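Ornithine carbamoyltransferase (Gloeobacter violaceus, PDB 3GD5) probably catalyses the reversible transfer of the carbamoyl group from carbamoyl phosphate to ornithine, giving citrulline and phosphate in arginine biosynthesis. Local coordinates at residues Pro92-Asp95 and Thr96-Leu100; Pro274-Arg277 and Gly278-Thr282. All coordinates share one frame; numbering follows the deposited sequence.

Interaction 1 (Pro92-Asp95 and Thr96-Leu100); sequences PVRD and TARVL
R98 reaches back along the helix to D95 and R94, a local intrahelical contact along the short helix 93-100, which P92 N-caps, in the carbamoyl-phosphate-binding half of the chain. R98 NH2 forms a salt bridge with D95 OD1 at 2.7 Å, bent at the hydrogen (131°), with the two flat groups only 26° apart. R98 NE meanwhile bonds to R94 O at 2.8 Å, coming from above the carbonyl plane. The bend at chi3 (-66°) curls the arginine back over that carbonyl, so two nitrogens grip two acceptors on the preceding turn. D95 OD1 is also held by R277 of a neighbouring subunit, while R98 NH1 pairs with E287 there. Were R98 an alanine, E287 of the neighbouring subunit would probably lose this partner, and D95 would keep one cation fewer. The backbone starts regularly: P92 takes T96 N on its carbonyl O at 3.2 Å, and V99 N bonds to D95 O at 3.1 Å. V93, R94 and A97 pack on helix 114-124, through E116, E119 and Y123, while D95 and R98 lie against W294 on helix 293-312 of the neighbouring subunit.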
loop_
_atom_site.group_PDB
_atom_site.type_symbol
_atom_site.label_atom_id
_atom_site.label_comp_id
_atom_site.label_asym_id
_atom_site.label_seq_id
_atom_site.Cartn_x
_atom_site.Cartn_y
_atom_site.Cartn_z
ATOM N N PRO A 92 3.730 -4.169 -23.720
ATOM C CA PRO A 92 3.037 -5.282 -24.374
ATOM C C PRO A 92 3.893 -6.541 -24.398
ATOM O O PRO A 92 5.114 -6.469 -24.546
ATOM C CB PRO A 92 2.716 -4.727 -25.769
ATOM C CG PRO A 92 3.746 -3.668 -25.986
ATOM C CD PRO A 92 3.880 -3.023 -24.636
ATOM N N VAL A 93 3.249 -7.695 -24.234
ATOM C CA VAL A 93 3.956 -8.972 -24.214
ATOM C C VAL A 93 4.785 -9.257 -25.463
ATOM O O VAL A 93 5.854 -9.865 -25.373
ATOM C CB VAL A 93 2.983 -10.161 -23.994
ATOM C CG1 VAL A 93 2.212 -9.969 -22.695
ATOM C CG2 VAL A 93 2.032 -10.282 -25.162
ATOM N N ARG A 94 4.305 -8.827 -26.627
ATOM C CA ARG A 94 5.047 -9.078 -27.848
ATOM C C ARG A 94 6.413 -8.398 -27.822
ATOM O O ARG A 94 7.366 -8.887 -28.426
ATOM C CB ARG A 94 4.241 -8.640 -29.076
ATOM C CG ARG A 94 3.793 -7.186 -29.112
ATOM C CD ARG A 94 3.058 -6.935 -30.425
ATOM N NE ARG A 94 2.773 -5.525 -30.680
ATOM C CZ ARG A 94 1.761 -4.844 -30.147
ATOM N NH1 ARG A 94 0.913 -5.436 -29.313
ATOM N NH2 ARG A 94 1.594 -3.563 -30.457
ATOM N N ASP A 95 6.523 -7.276 -27.119
ATOM C CA ASP A 95 7.813 -6.592 -27.033
ATOM C C ASP A 95 8.687 -7.307 -26.014
ATOM O O ASP A 95 9.844 -7.629 -26.292
ATOM C CB ASP A 95 7.639 -5.126 -26.628
ATOM C CG ASP A 95 7.028 -4.279 -27.739
ATOM O OD1 ASP A 95 6.836 -4.792 -28.859
ATOM O OD2 ASP A 95 6.746 -3.092 -27.496
ATOM N N THR A 96 8.132 -7.574 -24.836
ATOM C CA THR A 96 8.900 -8.253 -23.808
ATOM C C THR A 96 9.287 -9.677 -24.216
ATOM O O THR A 96 10.371 -10.143 -23.877
ATOM C CB THR A 96 8.152 -8.244 -22.442
ATOM O OG1 THR A 96 8.405 -9.467 -21.735
ATOM C CG2 THR A 96 6.672 -8.049 -22.640
ATOM N N ALA A 97 8.431 -10.357 -24.975
ATOM C CA ALA A 97 8.747 -11.721 -25.407
ATOM C C ALA A 97 9.907 -11.712 -26.403
ATOM O O ALA A 97 10.839 -12.520 -26.309
ATOM C CB ALA A 97 7.527 -12.373 -26.041
ATOM N N ARG A 98 9.852 -10.785 -27.349
ATOM C CA ARG A 98 10.894 -10.675 -28.358
ATOM C C ARG A 98 12.256 -10.346 -27.767
ATOM O O ARG A 98 13.273 -10.874 -28.220
ATOM C CB ARG A 98 10.494 -9.643 -29.414
ATOM C CG ARG A 98 9.564 -10.226 -30.470
ATOM C CD ARG A 98 9.172 -9.209 -31.519
ATOM N NE ARG A 98 8.352 -8.143 -30.953
ATOM C CZ ARG A 98 7.679 -7.253 -31.673
ATOM N NH1 ARG A 98 7.722 -7.295 -33.002
ATOM N NH2 ARG A 98 6.963 -6.316 -31.067
ATOM N N VAL A 99 12.283 -9.484 -26.753
ATOM C CA VAL A 99 13.542 -9.128 -26.110
ATOM C C VAL A 99 14.069 -10.316 -25.303
ATOM O O VAL A 99 15.257 -10.640 -25.358
ATOM C CB VAL A 99 13.367 -7.892 -25.182
ATOM C CG1 VAL A 99 14.598 -7.695 -24.320
ATOM C CG2 VAL A 99 13.131 -6.645 -26.026
ATOM N N LEU A 100 13.181 -10.969 -24.561
ATOM C CA LEU A 100 13.552 -12.120 -23.743
ATOM C C LEU A 100 14.112 -13.234 -24.626
ATOM O O LEU A 100 15.056 -13.944 -24.247
ATOM C CB LEU A 100 12.328 -12.625 -22.979
ATOM C CG LEU A 100 12.272 -12.480 -21.456
ATOM C CD1 LEU A 100 12.777 -11.128 -21.023
ATOM C CD2 LEU A 100 10.842 -12.697 -20.989
#

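Interaction 2 (Pro274-Arg277 and Gly278-Thr282)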
loop_
_atom_site.group_PDB
_atom_site.type_symbol
_atom_site.label_atom_id
_atom_site.label_comp_id
_atom_site.label_asym_id
_atom_site.label_seq_id
_atom_site.Cartn_x
_atom_site.Cartn_y
_atom_site.Cartn_z
ATOM N N PRO A 274 -0.815 -26.405 -2.235
ATOM C CA PRO A 274 -0.799 -26.598 -0.781
ATOM C C PRO A 274 -2.111 -27.219 -0.357
ATOM O O PRO A 274 -3.064 -27.229 -1.132
ATOM C CB PRO A 274 -0.632 -25.173 -0.242
ATOM C CG PRO A 274 -1.387 -24.358 -1.244
ATOM C CD PRO A 274 -0.926 -24.968 -2.561
ATOM N N ALA A 275 -2.164 -27.734 0.865
ATOM C CA ALA A 275 -3.388 -28.364 1.359
ATOM C C ALA A 275 -4.053 -27.595 2.501
ATOM O O ALA A 275 -3.376 -26.972 3.323
ATOM C CB ALA A 275 -3.078 -29.784 1.819
ATOM N N HIS A 276 -5.381 -27.643 2.549
ATOM C CA HIS A 276 -6.128 -27.001 3.619
ATOM C C HIS A 276 -6.744 -28.122 4.455
ATOM O O HIS A 276 -7.870 -28.557 4.181
ATOM C CB HIS A 276 -7.248 -26.106 3.073
ATOM C CG HIS A 276 -6.772 -25.010 2.172
ATOM N ND1 HIS A 276 -5.561 -24.373 2.345
ATOM C CD2 HIS A 276 -7.343 -24.440 1.084
ATOM C CE1 HIS A 276 -5.403 -23.465 1.397
ATOM N NE2 HIS A 276 -6.471 -23.487 0.619
ATOM N N ARG A 277 -6.008 -28.599 5.458
ATOM C CA ARG A 277 -6.503 -29.672 6.312
ATOM C C ARG A 277 -7.904 -29.333 6.805
ATOM O O ARG A 277 -8.201 -28.182 7.120
ATOM C CB ARG A 277 -5.566 -29.891 7.504
ATOM C CG ARG A 277 -4.184 -30.398 7.119
ATOM C CD ARG A 277 -3.206 -30.336 8.297
ATOM N NE ARG A 277 -1.827 -30.212 7.835
ATOM C CZ ARG A 277 -1.152 -31.175 7.224
ATOM N NH1 ARG A 277 -1.733 -32.341 7.009
ATOM N NH2 ARG A 277 0.093 -30.973 6.818
ATOM N N GLY A 278 -8.771 -30.336 6.852
ATOM C CA GLY A 278 -10.130 -30.093 7.304
ATOM C C GLY A 278 -11.088 -29.648 6.213
ATOM O O GLY A 278 -12.286 -29.524 6.468
ATOM N N GLU A 279 -10.579 -29.383 5.008
ATOM C CA GLU A 279 -11.446 -28.978 3.895
ATOM C C GLU A 279 -11.461 -30.073 2.850
ATOM O O GLU A 279 -12.290 -30.982 2.913
ATOM C CB GLU A 279 -10.986 -27.663 3.236
ATOM C CG GLU A 279 -10.950 -26.462 4.176
ATOM C CD GLU A 279 -11.113 -25.122 3.459
ATOM O OE1 GLU A 279 -10.453 -24.893 2.422
ATOM O OE2 GLU A 279 -11.906 -24.286 3.943
ATOM N N GLU A 280 -10.531 -30.003 1.898
ATOM C CA GLU A 280 -10.468 -30.996 0.836
ATOM C C GLU A 280 -9.810 -32.298 1.290
ATOM O O GLU A 280 -9.928 -33.315 0.612
ATOM C CB GLU A 280 -9.736 -30.438 -0.388
ATOM C CG GLU A 280 -8.221 -30.352 -0.243
ATOM C CD GLU A 280 -7.752 -29.114 0.515
ATOM O OE1 GLU A 280 -8.587 -28.260 0.881
ATOM O OE2 GLU A 280 -6.533 -28.996 0.734
ATOM N N ILE A 281 -9.107 -32.261 2.421
ATOM C CA ILE A 281 -8.472 -33.458 2.977
ATOM C C ILE A 281 -8.314 -33.356 4.483
ATOM O O ILE A 281 -8.289 -32.266 5.042
ATOM C CB ILE A 281 -7.068 -33.732 2.398
ATOM C CG1 ILE A 281 -6.439 -32.433 1.915
ATOM C CG2 ILE A 281 -7.137 -34.795 1.334
ATOM C CD1 ILE A 281 -6.093 -31.487 3.039
ATOM N N THR A 282 -8.201 -34.504 5.138
ATOM C CA THR A 282 -8.035 -34.520 6.582
ATOM C C THR A 282 -6.561 -34.720 6.897
ATOM O O THR A 282 -5.812 -35.293 6.101
ATOM C CB THR A 282 -8.859 -35.663 7.244
ATOM O OG1 THR A 282 -8.376 -36.932 6.792
ATOM C CG2 THR A 282 -10.324 -35.544 6.877
#
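H276 and E279 are joined by the main-chain hydrogen bond that closes a tight turn: E279 N reaches H276 O at 3.0 Å. With R277 and G278 at the two corners this is a type II beta-turn, and the positive phi of G278 (87°) suits glycine, since a CB there would clash with R277 O. From within the turn, G278 N bonds to I281 O at 2.7 Å, tying the chain that follows back to it, and the same oxygen receives a CA-H...O contact from R277 CA.

Among the polar side chains, E280 turns back on the chain, CG wedged between backbone N and carbonyl carbon (chi1 75°) and the rest bent at chi2, which brings its carboxylate to H276 N; that bond is modelled very short, and the place of OE2 is doubtful. E279 OE1 lies 3.4 Å from H276 CD2, its carboxylate plane steeply inclined to the imidazole, while OE2 is paired with R246. R277 extends away from the turn to D283 and to D95 of a neighbouring subunit.

The apolar contact is A275 CB against I281 CD1 at 3.7 Å, with M286 packing on both.

This is the loop after strand 268-271, at the edge of the Rossmann-like ornithine-binding domain. A cis peptide links P274 to L273, which with C272 binds carbamoyl phosphate by similarity.

Within one chain the two contacts are far apart, their centres 39 Å and their nearest atoms about 25 Å from each other, one in the carbamoyl-phosphate domain and the other in the ornithine domain. The hexamer brings them together: the short helix at 92-100 of one subunit meets the loop 274-282 of the next, with P274 also packing on E91 across the boundary. Interaction 2 is the closer to the catalytic pocket within its own chain, the P274 side chain lying about 4 Å from that of R61, which by similarity binds carbamoyl phosphate. Interaction 1 lies away from the annotated sites of its own subunit, yet V99 packs against L273 of the neighbour, beside that subunit's probable substrate site.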